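PDB 6VTJ: Non-ribosomal peptide synthetase from Methanobrevibacter ruminantium, which probably releases a carrier-bound peptide by NAD(P)H-dependent reduction, using a thiolation domain with a 4'-phosphopantetheine arm joined to a reductase domain. Local coordinates for residues I211-S217 with N250-I256; L403-Y408 with N485-F490; V361-Q365 with C388-H392; I97-Y103 with F297-R301. All blocks are in the same frame, centred on the assembly; numbering follows the deposited sequence.

Contact 1: residues I211-S217 with N250-I256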
# COMPACT_ATOMS: atom_id res chain seq x y z
N ILE A 211 9.14 -22.04 14.88
CA ILE A 211 8.71 -21.15 13.81
C ILE A 211 9.43 -21.54 12.53
O ILE A 211 10.67 -21.58 12.48
CB ILE A 211 8.95 -19.68 14.17
CG1 ILE A 211 7.95 -19.27 15.26
CG2 ILE A 211 8.82 -18.79 12.92
CD1 ILE A 211 8.30 -18.02 16.01
N ASP A 212 8.65 -21.82 11.48
CA ASP A 212 9.18 -22.21 10.19
C ASP A 212 9.12 -21.11 9.14
O ASP A 212 10.00 -21.06 8.27
CB ASP A 212 8.43 -23.44 9.67
CG ASP A 212 8.44 -24.56 10.67
OD1 ASP A 212 9.56 -24.92 11.09
OD2 ASP A 212 7.36 -25.07 11.05
N THR A 213 8.11 -20.25 9.19
CA THR A 213 7.94 -19.21 8.18
C THR A 213 7.52 -17.91 8.85
O THR A 213 6.54 -17.91 9.60
CB THR A 213 6.89 -19.59 7.15
OG1 THR A 213 7.14 -20.89 6.61
CG2 THR A 213 6.87 -18.54 6.03
N VAL A 214 8.21 -16.82 8.55
CA VAL A 214 7.74 -15.48 8.91
C VAL A 214 6.99 -14.91 7.71
O VAL A 214 7.48 -14.97 6.59
CB VAL A 214 8.90 -14.56 9.30
CG1 VAL A 214 8.36 -13.19 9.65
CG2 VAL A 214 9.68 -15.15 10.48
N ILE A 215 5.77 -14.44 7.94
CA ILE A 215 5.03 -13.67 6.94
C ILE A 215 4.88 -12.25 7.47
O ILE A 215 4.19 -12.01 8.48
CB ILE A 215 3.67 -14.31 6.62
CG1 ILE A 215 3.88 -15.78 6.22
CG2 ILE A 215 3.00 -13.53 5.50
CD1 ILE A 215 2.67 -16.45 5.60
N ASN A 216 5.56 -11.31 6.80
CA ASN A 216 5.63 -9.92 7.24
C ASN A 216 4.66 -9.09 6.41
O ASN A 216 4.99 -8.62 5.31
CB ASN A 216 7.04 -9.36 7.14
CG ASN A 216 7.16 -8.04 7.87
OD1 ASN A 216 6.98 -7.99 9.08
ND2 ASN A 216 7.38 -6.96 7.13
N SER A 217 3.45 -8.95 6.94
CA SER A 217 2.45 -8.08 6.33
C SER A 217 2.26 -6.79 7.12
O SER A 217 1.52 -5.93 6.67
CB SER A 217 1.11 -8.81 6.19
OG SER A 217 0.42 -8.83 7.43
N ASN A 250 16.75 -22.40 9.36
CA ASN A 250 15.61 -23.02 8.69
C ASN A 250 14.33 -22.19 8.79
O ASN A 250 13.23 -22.75 8.84
CB ASN A 250 15.37 -24.41 9.26
CG ASN A 250 15.27 -24.39 10.77
OD1 ASN A 250 15.80 -23.49 11.43
ND2 ASN A 250 14.59 -25.39 11.33
N ILE A 251 14.45 -20.86 8.82
CA ILE A 251 13.28 -19.98 8.87
C ILE A 251 13.20 -19.24 7.54
O ILE A 251 14.08 -18.42 7.22
CB ILE A 251 13.34 -19.01 10.05
CG1 ILE A 251 13.47 -19.77 11.37
CG2 ILE A 251 12.07 -18.17 10.11
CD1 ILE A 251 13.59 -18.88 12.61
N LYS A 252 12.17 -19.56 6.76
CA LYS A 252 11.78 -18.76 5.60
C LYS A 252 11.29 -17.38 6.03
O LYS A 252 10.60 -17.25 7.04
CB LYS A 252 10.62 -19.45 4.88
CG LYS A 252 10.93 -20.32 3.72
CD LYS A 252 9.63 -20.61 2.95
CE LYS A 252 8.56 -21.13 3.87
NZ LYS A 252 8.94 -22.43 4.50
N TYR A 253 11.59 -16.35 5.23
CA TYR A 253 11.07 -15.01 5.46
C TYR A 253 10.29 -14.57 4.22
O TYR A 253 10.87 -14.38 3.15
CB TYR A 253 12.20 -14.03 5.76
CG TYR A 253 11.69 -12.67 6.20
CD1 TYR A 253 11.37 -11.69 5.28
CD2 TYR A 253 11.54 -12.36 7.56
CE1 TYR A 253 10.89 -10.45 5.69
CE2 TYR A 253 11.08 -11.13 7.96
CZ TYR A 253 10.75 -10.18 7.03
OH TYR A 253 10.30 -8.94 7.44
N VAL A 254 8.99 -14.39 4.37
CA VAL A 254 8.11 -13.96 3.30
C VAL A 254 7.71 -12.51 3.57
O VAL A 254 7.00 -12.22 4.53
CB VAL A 254 6.88 -14.85 3.20
CG1 VAL A 254 5.98 -14.35 2.09
CG2 VAL A 254 7.32 -16.30 2.97
N GLN A 255 8.15 -11.62 2.69
CA GLN A 255 7.84 -10.20 2.77
C GLN A 255 6.66 -9.91 1.86
O GLN A 255 6.67 -10.30 0.69
CB GLN A 255 9.07 -9.38 2.36
CG GLN A 255 8.78 -7.90 1.98
CD GLN A 255 8.42 -7.04 3.18
OE1 GLN A 255 8.11 -7.56 4.26
NE2 GLN A 255 8.49 -5.72 3.00
N ILE A 256 5.62 -9.27 2.39
CA ILE A 256 4.56 -8.75 1.54
C ILE A 256 4.99 -7.39 1.05
O ILE A 256 5.32 -6.51 1.85
CB ILE A 256 3.22 -8.67 2.28
CG1 ILE A 256 2.90 -10.01 2.97
CG2 ILE A 256 2.13 -8.19 1.32
CD1 ILE A 256 2.96 -11.26 2.04
O HOH W 1 11.15 -23.06 5.78
O HOH W 2 9.55 -8.36 10.14
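V214 and N216 trade backbone hydrogen bonds with K252, V254 and I256, pairing two neighbouring parallel strands of a Rossmann-like sheet, the start and end of a beta-alpha-beta crossover through helix 229-246. The shortest of these bonds, V254 N to V214 O, measures 2.7 Å. On the face carrying V214, Y253 and N216, the Y253 ring crosses its neighbours obliquely: CE2 lies 3.8 Å from V214 CG1, and OH comes within 3.3 Å of N216 CG. With its CG turned opposite the backbone N (chi1 -168°), N216 lays its amide alongside that of Q255, nearly coplanar, and ND2 donates to a lone pair of Q255 OE1 at 3.0 Å. Across the sheet, T213 CG2 packs on V254 CG2.

One shell out, V238 of helix 229-246 touches N216, Y253 and Q255, while T132 OG1 of the next strand bonds N216 OD1. A leucine in place of N216 would probably leave Q255 OE1 and T132 OG1 without this amide as their mate. On the T213 side, K252 bends its chain so that NZ bonds E125 O, and NZ also donates to a water at 2.6 Å.

Contact 2: residues L403-Y408 with N485-F490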
# COMPACT_ATOMS: atom_id res chain seq x y z
N LEU A 403 -21.69 1.22 -10.30
CA LEU A 403 -22.19 2.28 -9.42
C LEU A 403 -23.51 2.85 -9.93
O LEU A 403 -24.39 3.19 -9.13
CB LEU A 403 -21.15 3.39 -9.30
CG LEU A 403 -20.14 3.19 -8.19
CD1 LEU A 403 -19.14 4.34 -8.23
CD2 LEU A 403 -20.84 3.10 -6.83
N ASN A 404 -23.69 2.94 -11.24
CA ASN A 404 -24.91 3.54 -11.76
C ASN A 404 -26.16 2.69 -11.54
O ASN A 404 -27.27 3.19 -11.74
CB ASN A 404 -24.77 3.85 -13.25
CG ASN A 404 -24.07 5.16 -13.50
OD1 ASN A 404 -23.93 5.97 -12.58
ND2 ASN A 404 -23.62 5.38 -14.73
N THR A 405 -26.02 1.42 -11.14
CA THR A 405 -27.23 0.68 -10.78
C THR A 405 -27.85 1.18 -9.48
O THR A 405 -28.98 0.80 -9.16
CB THR A 405 -26.95 -0.83 -10.68
OG1 THR A 405 -26.18 -1.10 -9.51
CG2 THR A 405 -26.21 -1.32 -11.91
N TYR A 406 -27.15 2.04 -8.74
CA TYR A 406 -27.73 2.71 -7.58
C TYR A 406 -28.40 4.03 -7.94
O TYR A 406 -28.88 4.72 -7.04
CB TYR A 406 -26.64 2.95 -6.52
CG TYR A 406 -25.94 1.68 -6.13
CD1 TYR A 406 -26.54 0.79 -5.24
CD2 TYR A 406 -24.71 1.34 -6.67
CE1 TYR A 406 -25.92 -0.40 -4.89
CE2 TYR A 406 -24.09 0.15 -6.33
CZ TYR A 406 -24.69 -0.71 -5.45
OH TYR A 406 -24.06 -1.87 -5.11
N GLY A 407 -28.45 4.39 -9.22
CA GLY A 407 -29.04 5.63 -9.64
C GLY A 407 -28.15 6.85 -9.55
O GLY A 407 -28.67 7.97 -9.54
N TYR A 408 -26.82 6.68 -9.50
CA TYR A 408 -25.95 7.84 -9.36
C TYR A 408 -25.77 8.64 -10.64
O TYR A 408 -25.27 9.78 -10.58
CB TYR A 408 -24.57 7.42 -8.83
CG TYR A 408 -24.60 6.83 -7.44
CD1 TYR A 408 -25.53 7.27 -6.50
CD2 TYR A 408 -23.71 5.84 -7.08
CE1 TYR A 408 -25.56 6.72 -5.22
CE2 TYR A 408 -23.73 5.29 -5.81
CZ TYR A 408 -24.65 5.73 -4.89
OH TYR A 408 -24.65 5.16 -3.63
N ASN A 485 -22.15 1.01 1.05
CA ASN A 485 -23.36 1.80 1.17
C ASN A 485 -23.98 1.64 2.55
O ASN A 485 -24.67 2.55 3.02
CB ASN A 485 -24.34 1.41 0.08
CG ASN A 485 -24.10 2.20 -1.19
OD1 ASN A 485 -23.48 3.27 -1.16
ND2 ASN A 485 -24.59 1.67 -2.30
N LYS A 486 -23.72 0.52 3.22
CA LYS A 486 -24.15 0.39 4.62
C LYS A 486 -23.57 1.50 5.51
O LYS A 486 -24.13 1.79 6.57
CB LYS A 486 -23.75 -0.97 5.19
CG LYS A 486 -24.58 -2.15 4.68
CD LYS A 486 -24.48 -3.34 5.63
N PHE A 487 -22.46 2.11 5.11
CA PHE A 487 -21.88 3.21 5.88
C PHE A 487 -22.19 4.57 5.27
O PHE A 487 -21.62 5.58 5.71
CB PHE A 487 -20.38 2.99 6.03
CG PHE A 487 -20.04 1.73 6.76
CD1 PHE A 487 -19.97 0.52 6.09
CD2 PHE A 487 -19.85 1.74 8.13
CE1 PHE A 487 -19.68 -0.64 6.77
CE2 PHE A 487 -19.55 0.58 8.81
CZ PHE A 487 -19.47 -0.62 8.12
N ASP A 488 -23.11 4.62 4.30
CA ASP A 488 -23.36 5.83 3.52
C ASP A 488 -22.05 6.41 3.00
O ASP A 488 -21.81 7.62 3.06
CB ASP A 488 -24.14 6.86 4.34
CG ASP A 488 -25.53 6.37 4.71
OD1 ASP A 488 -26.11 5.56 3.96
OD2 ASP A 488 -26.04 6.80 5.77
N TYR A 489 -21.18 5.52 2.50
CA TYR A 489 -19.85 5.93 2.07
C TYR A 489 -19.92 7.02 1.01
O TYR A 489 -19.15 7.99 1.06
CB TYR A 489 -19.09 4.71 1.54
CG TYR A 489 -17.73 5.03 0.99
CD1 TYR A 489 -16.67 5.36 1.84
CD2 TYR A 489 -17.48 5.02 -0.38
CE1 TYR A 489 -15.43 5.65 1.35
CE2 TYR A 489 -16.22 5.32 -0.89
CZ TYR A 489 -15.20 5.63 -0.01
OH TYR A 489 -13.95 5.93 -0.50
N PHE A 490 -20.82 6.89 0.05
CA PHE A 490 -20.92 7.86 -1.03
C PHE A 490 -21.76 9.08 -0.67
O PHE A 490 -21.95 9.95 -1.52
CB PHE A 490 -21.48 7.20 -2.28
CG PHE A 490 -20.54 6.19 -2.87
CD1 PHE A 490 -19.36 6.60 -3.46
CD2 PHE A 490 -20.81 4.83 -2.77
CE1 PHE A 490 -18.47 5.67 -3.99
CE2 PHE A 490 -19.92 3.89 -3.31
CZ PHE A 490 -18.74 4.32 -3.90
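F490, N485 and Y408 carry this contact, their side chains converging between the ends of helix 396-403 and helix 474-485. F490 meets L403 from the opposite direction, L403 CD2 lying 3.7 Å from F490 CE2. Y408 approaches the same ring obliquely: the ring centres are 5.8 Å apart with the planes at 57°. A face of F490 is taken by its own neighbour, Y489, whose CD2 sits over the ring centre. Having CG opposite the carbonyl carbon (chi1 -64°), Y408 extends across to N485, where its OH comes to 3.3 Å from N485 OD1; that oxygen also lies at the edge of the F490 ring, in its plane.

The other branch of N485 turns to Y406. Its ND2 stands 3.5 Å above one face of the Y406 ring, offset toward the rim near CD1 and CE1, and the amide is almost perpendicular to the ring. T405 OG1 lies over the opposite face, and Y406 OH is held by D482 OD1 on helix 474-485, which fixes the far end of the ring. K347 of helix 338-349 makes a cation-pi contact with Y408 and also bonds F490 O, tying both segments to a third helix.

The backbone that places N485 and F490 is a helix terminus: N485 to D488 form a type I turn closed by D488 N to N485 O at 2.9 Å, and D488, with positive phi, is the C-prime residue of a Schellman motif ending helix 474-485.

Contact 3: residues V361-Q365 with C388-H392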
# COMPACT_ATOMS: atom_id res chain seq x y z
N VAL A 361 -7.56 -1.44 -13.64
CA VAL A 361 -7.10 -1.77 -12.30
C VAL A 361 -7.34 -3.25 -12.05
O VAL A 361 -8.29 -3.84 -12.58
CB VAL A 361 -7.78 -0.90 -11.23
CG1 VAL A 361 -9.18 -1.45 -10.91
CG2 VAL A 361 -6.92 -0.86 -10.00
N ASP A 362 -6.45 -3.84 -11.25
CA ASP A 362 -6.73 -5.11 -10.59
C ASP A 362 -7.64 -4.88 -9.39
O ASP A 362 -7.49 -3.90 -8.65
CB ASP A 362 -5.42 -5.75 -10.11
CG ASP A 362 -4.75 -4.94 -9.00
OD1 ASP A 362 -4.27 -3.82 -9.27
OD2 ASP A 362 -4.71 -5.44 -7.86
N MET A 363 -8.61 -5.76 -9.23
CA MET A 363 -9.40 -5.81 -7.99
C MET A 363 -8.97 -7.10 -7.29
O MET A 363 -9.53 -8.17 -7.51
CB MET A 363 -10.88 -5.74 -8.27
CG MET A 363 -11.25 -4.53 -9.12
SD MET A 363 -11.28 -2.98 -8.20
CE MET A 363 -12.73 -3.22 -7.18
N SER A 364 -7.95 -6.97 -6.45
CA SER A 364 -7.38 -8.13 -5.76
C SER A 364 -8.17 -8.36 -4.48
O SER A 364 -7.89 -7.75 -3.45
CB SER A 364 -5.90 -7.88 -5.49
OG SER A 364 -5.18 -7.76 -6.71
N GLN A 365 -9.16 -9.25 -4.56
CA GLN A 365 -10.04 -9.53 -3.44
C GLN A 365 -9.25 -10.12 -2.27
O GLN A 365 -8.53 -11.11 -2.44
CB GLN A 365 -11.15 -10.50 -3.87
CG GLN A 365 -11.94 -10.03 -5.13
CD GLN A 365 -11.42 -10.64 -6.44
OE1 GLN A 365 -10.30 -11.15 -6.51
NE2 GLN A 365 -12.26 -10.62 -7.47
N CYS A 388 1.38 -10.94 -7.14
CA CYS A 388 0.19 -11.63 -6.67
C CYS A 388 -0.98 -10.64 -6.70
O CYS A 388 -1.30 -10.01 -5.69
CB CYS A 388 0.44 -12.21 -5.29
SG CYS A 388 -0.91 -13.21 -4.63
N MET A 389 -1.62 -10.52 -7.85
CA MET A 389 -2.74 -9.62 -8.05
C MET A 389 -3.66 -10.18 -9.11
O MET A 389 -3.24 -10.92 -10.01
CB MET A 389 -2.26 -8.21 -8.45
CG MET A 389 -1.25 -8.17 -9.59
SD MET A 389 -0.33 -6.59 -9.60
CE MET A 389 -1.57 -5.47 -10.27
N ASN A 390 -4.94 -9.81 -9.00
CA ASN A 390 -5.98 -10.26 -9.91
C ASN A 390 -5.67 -9.90 -11.36
O ASN A 390 -5.64 -8.72 -11.72
CB ASN A 390 -7.32 -9.67 -9.49
CG ASN A 390 -8.49 -10.43 -10.07
OD1 ASN A 390 -8.43 -10.87 -11.20
ND2 ASN A 390 -9.54 -10.61 -9.28
N ASN A 391 -5.42 -10.90 -12.20
CA ASN A 391 -4.99 -10.64 -13.56
C ASN A 391 -6.15 -10.26 -14.48
O ASN A 391 -5.91 -9.82 -15.61
CB ASN A 391 -4.22 -11.84 -14.13
CG ASN A 391 -5.05 -13.10 -14.19
OD1 ASN A 391 -5.53 -13.59 -13.17
ND2 ASN A 391 -5.18 -13.66 -15.38
N HIS A 392 -7.40 -10.38 -14.03
CA HIS A 392 -8.55 -9.95 -14.84
C HIS A 392 -8.87 -8.48 -14.55
O HIS A 392 -9.79 -8.14 -13.80
CB HIS A 392 -9.74 -10.88 -14.56
CG HIS A 392 -9.41 -12.32 -14.74
ND1 HIS A 392 -9.37 -13.22 -13.68
CD2 HIS A 392 -9.08 -13.03 -15.84
CE1 HIS A 392 -9.04 -14.41 -14.13
NE2 HIS A 392 -8.85 -14.33 -15.44
O HOH W 3 -8.98 -7.56 -11.19
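N390 ND2 is shared among three carbonyl oxygens: it is hydrogen-bonded to P470 O, and makes weak bonds to Q365 OE1 at 2.9 Å and M363 O at 3.0 Å. Q365 NE2 donates to the same P470 carbonyl, so the two amides, their planes 45° apart, share an acceptor. A bent chain at chi2 brings the end of Q365 round to N390. At the other end of the amide, N390 OD1 accepts from H392 N, forming an Asx turn that folds the loop back on itself.

A second group of bonds centres on S364 OG. It accepts a fairly straight bond from N390 N at 3.1 Å and donates its own hydrogen bond to the anti lone pair of D362 OD2, 2.6 Å away. N320 N donates to that same carboxylate oxygen, so D362 is held by two donors on one atom. Its CG stands between the backbone N and the carbonyl carbon (chi1 67°), turning the carboxylate across M389 at about a right angle; M389 CE rests 3.3 Å from D362 OD1. M389 CB touches S364 OG, completing a largely buried join. A water bridges the backbones, accepting from M363 N at 2.7 Å and donating to H392 O.

Both segments are fastened to strand 313-322, S364 pairing with N320 and M322, and C388 with R317. V361 pairs with I394 of the antiparallel strand 394-395, M363 packs on L477 and L480 of helix 474-485, and Q365 is the N-cap residue of helix 366-376.

Contact 4: residues I97-Y103 with F297-R301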
# COMPACT_ATOMS: atom_id res chain seq x y z
N ILE A 97 21.20 6.39 -0.68
CA ILE A 97 21.04 5.02 -0.18
C ILE A 97 20.65 4.08 -1.32
O ILE A 97 21.18 2.97 -1.43
CB ILE A 97 20.03 5.00 0.98
CG1 ILE A 97 20.61 5.75 2.18
CG2 ILE A 97 19.72 3.59 1.40
CD1 ILE A 97 19.60 6.05 3.25
N ILE A 98 19.78 4.54 -2.22
CA ILE A 98 19.30 3.69 -3.30
C ILE A 98 20.43 3.40 -4.29
O ILE A 98 20.66 2.24 -4.66
CB ILE A 98 18.10 4.35 -4.00
CG1 ILE A 98 16.84 4.15 -3.17
CG2 ILE A 98 17.91 3.79 -5.40
CD1 ILE A 98 15.82 5.25 -3.38
N LYS A 99 21.16 4.44 -4.70
CA LYS A 99 22.16 4.29 -5.76
C LYS A 99 23.50 3.77 -5.26
O LYS A 99 24.28 3.26 -6.07
CB LYS A 99 22.35 5.63 -6.47
CG LYS A 99 21.15 6.07 -7.28
CD LYS A 99 21.33 7.49 -7.78
CE LYS A 99 20.20 7.91 -8.71
NZ LYS A 99 20.05 9.41 -8.75
N ASN A 100 23.80 3.88 -3.96
CA ASN A 100 25.10 3.46 -3.44
C ASN A 100 25.03 1.99 -3.07
O ASN A 100 24.98 1.61 -1.90
CB ASN A 100 25.52 4.32 -2.26
CG ASN A 100 26.80 3.84 -1.62
OD1 ASN A 100 27.80 3.60 -2.32
ND2 ASN A 100 26.79 3.67 -0.30
N TYR A 101 25.03 1.14 -4.09
CA TYR A 101 24.76 -0.27 -3.89
C TYR A 101 25.17 -1.02 -5.14
O TYR A 101 25.01 -0.51 -6.25
CB TYR A 101 23.27 -0.51 -3.58
CG TYR A 101 22.97 -1.83 -2.88
CD1 TYR A 101 22.98 -1.92 -1.49
CD2 TYR A 101 22.66 -2.96 -3.61
CE1 TYR A 101 22.70 -3.11 -0.85
CE2 TYR A 101 22.38 -4.17 -2.97
CZ TYR A 101 22.40 -4.23 -1.60
OH TYR A 101 22.13 -5.42 -0.97
N ASN A 102 25.72 -2.21 -4.93
CA ASN A 102 26.06 -3.12 -6.01
C ASN A 102 24.94 -4.15 -6.13
O ASN A 102 24.82 -5.04 -5.28
CB ASN A 102 27.41 -3.77 -5.73
CG ASN A 102 27.99 -4.46 -6.95
OD1 ASN A 102 27.25 -5.05 -7.75
ND2 ASN A 102 29.31 -4.42 -7.10
N TYR A 103 24.13 -4.05 -7.17
CA TYR A 103 22.99 -4.95 -7.35
C TYR A 103 23.35 -6.23 -8.10
O TYR A 103 22.44 -6.94 -8.53
CB TYR A 103 21.85 -4.22 -8.08
CG TYR A 103 21.22 -3.12 -7.25
CD1 TYR A 103 20.17 -3.40 -6.37
CD2 TYR A 103 21.66 -1.81 -7.33
CE1 TYR A 103 19.58 -2.40 -5.61
CE2 TYR A 103 21.08 -0.79 -6.55
CZ TYR A 103 20.04 -1.10 -5.70
OH TYR A 103 19.46 -0.11 -4.93
N PHE A 297 10.69 -0.56 -1.42
CA PHE A 297 11.83 -0.94 -2.24
C PHE A 297 13.04 -1.28 -1.38
O PHE A 297 13.74 -2.28 -1.63
CB PHE A 297 12.17 0.18 -3.23
CG PHE A 297 13.50 -0.01 -3.91
CD1 PHE A 297 14.68 0.50 -3.35
CD2 PHE A 297 13.58 -0.70 -5.11
CE1 PHE A 297 15.91 0.31 -3.97
CE2 PHE A 297 14.81 -0.89 -5.75
CZ PHE A 297 15.98 -0.37 -5.17
N LEU A 298 13.32 -0.45 -0.37
CA LEU A 298 14.46 -0.71 0.51
C LEU A 298 14.26 -2.01 1.29
O LEU A 298 15.21 -2.77 1.51
CB LEU A 298 14.66 0.47 1.47
CG LEU A 298 15.11 1.80 0.83
CD1 LEU A 298 15.13 2.95 1.85
CD2 LEU A 298 16.48 1.64 0.16
N ALA A 299 13.02 -2.29 1.68
CA ALA A 299 12.74 -3.56 2.32
C ALA A 299 13.01 -4.74 1.38
O ALA A 299 13.61 -5.74 1.78
CB ALA A 299 11.30 -3.56 2.82
N GLU A 300 12.56 -4.64 0.12
CA GLU A 300 12.81 -5.70 -0.85
C GLU A 300 14.30 -5.95 -1.00
O GLU A 300 14.76 -7.10 -1.04
CB GLU A 300 12.20 -5.35 -2.21
CG GLU A 300 10.68 -5.61 -2.32
CD GLU A 300 10.16 -5.64 -3.76
OE1 GLU A 300 10.96 -5.83 -4.69
OE2 GLU A 300 8.93 -5.49 -3.95
N ARG A 301 15.08 -4.87 -1.11
CA ARG A 301 16.52 -5.02 -1.26
C ARG A 301 17.15 -5.68 -0.03
O ARG A 301 18.06 -6.50 -0.17
CB ARG A 301 17.17 -3.66 -1.51
CG ARG A 301 18.63 -3.74 -1.92
CD ARG A 301 19.15 -2.35 -2.24
NE ARG A 301 19.39 -1.58 -1.02
CZ ARG A 301 19.89 -0.35 -1.00
NH1 ARG A 301 20.20 0.28 -2.13
NH2 ARG A 301 20.08 0.26 0.17
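R301 lays its guanidinium flat on the ring of Y101, planes 9° apart, in a cation-pi stack that is off-centre for CZ. The part of the chain that sits over the ring centre is CD, 3.6 Å from the centroid in a CH-pi contact. A bend at chi3 (76°) carries the planar end from there toward the Y101 edge near its CD1. Against the other face of the guanidinium lies L298 CD2.

The hydrogen bonds lie near the guanidinium plane. NH1 donates to I97 O at 2.9 Å and to Y103 OH at 2.9 Å, while NH2 adds a weak bond to I97 O. Y103 OH in turn donates to I98 O at 2.7 Å, so arginine and tyrosine together satisfy carbonyls of the last turn of helix 94-99. The same hydroxyl comes to the edge of the F297 ring. An alanine in place of R301 is likely to leave I97 O without this partner and the Y101 ring without its cover.

The apolar contacts are I98 CG1 on F297 CE1 at 4.0 Å, I97 CG2 on L298 CD2, and Y103 CE1 near F297 CZ.

Here a helix C-terminus and the loop after it dock on helix 291-308, which begins with a Tyr-x-x-x-Lys sequence, probably the motif of short-chain dehydrogenase/reductase folds.

Overall arrangement
Contacts 1 and 3 belong to the same large sheet, their centres 23 Å apart, with strand 313-322 lying between strand 252-258 of contact 1 and both segments of contact 3. Contact 4 covers the outer side of helix 291-308, which follows strand 252-258 in the chain; here contacts 1 and 4 touch, Q255 NE2 to A299 CB at 3.5 Å. Contact 2 lies across the chain's centre from both, 40 Å from contact 1 between centres, yet helix 474-485 connects it to contact 3. The bound 4'-phosphopantetheine is about 11 Å from the side chain of D362 and about 12 Å from that of I256, so contacts 1 and 3 lie near its pocket without touching it.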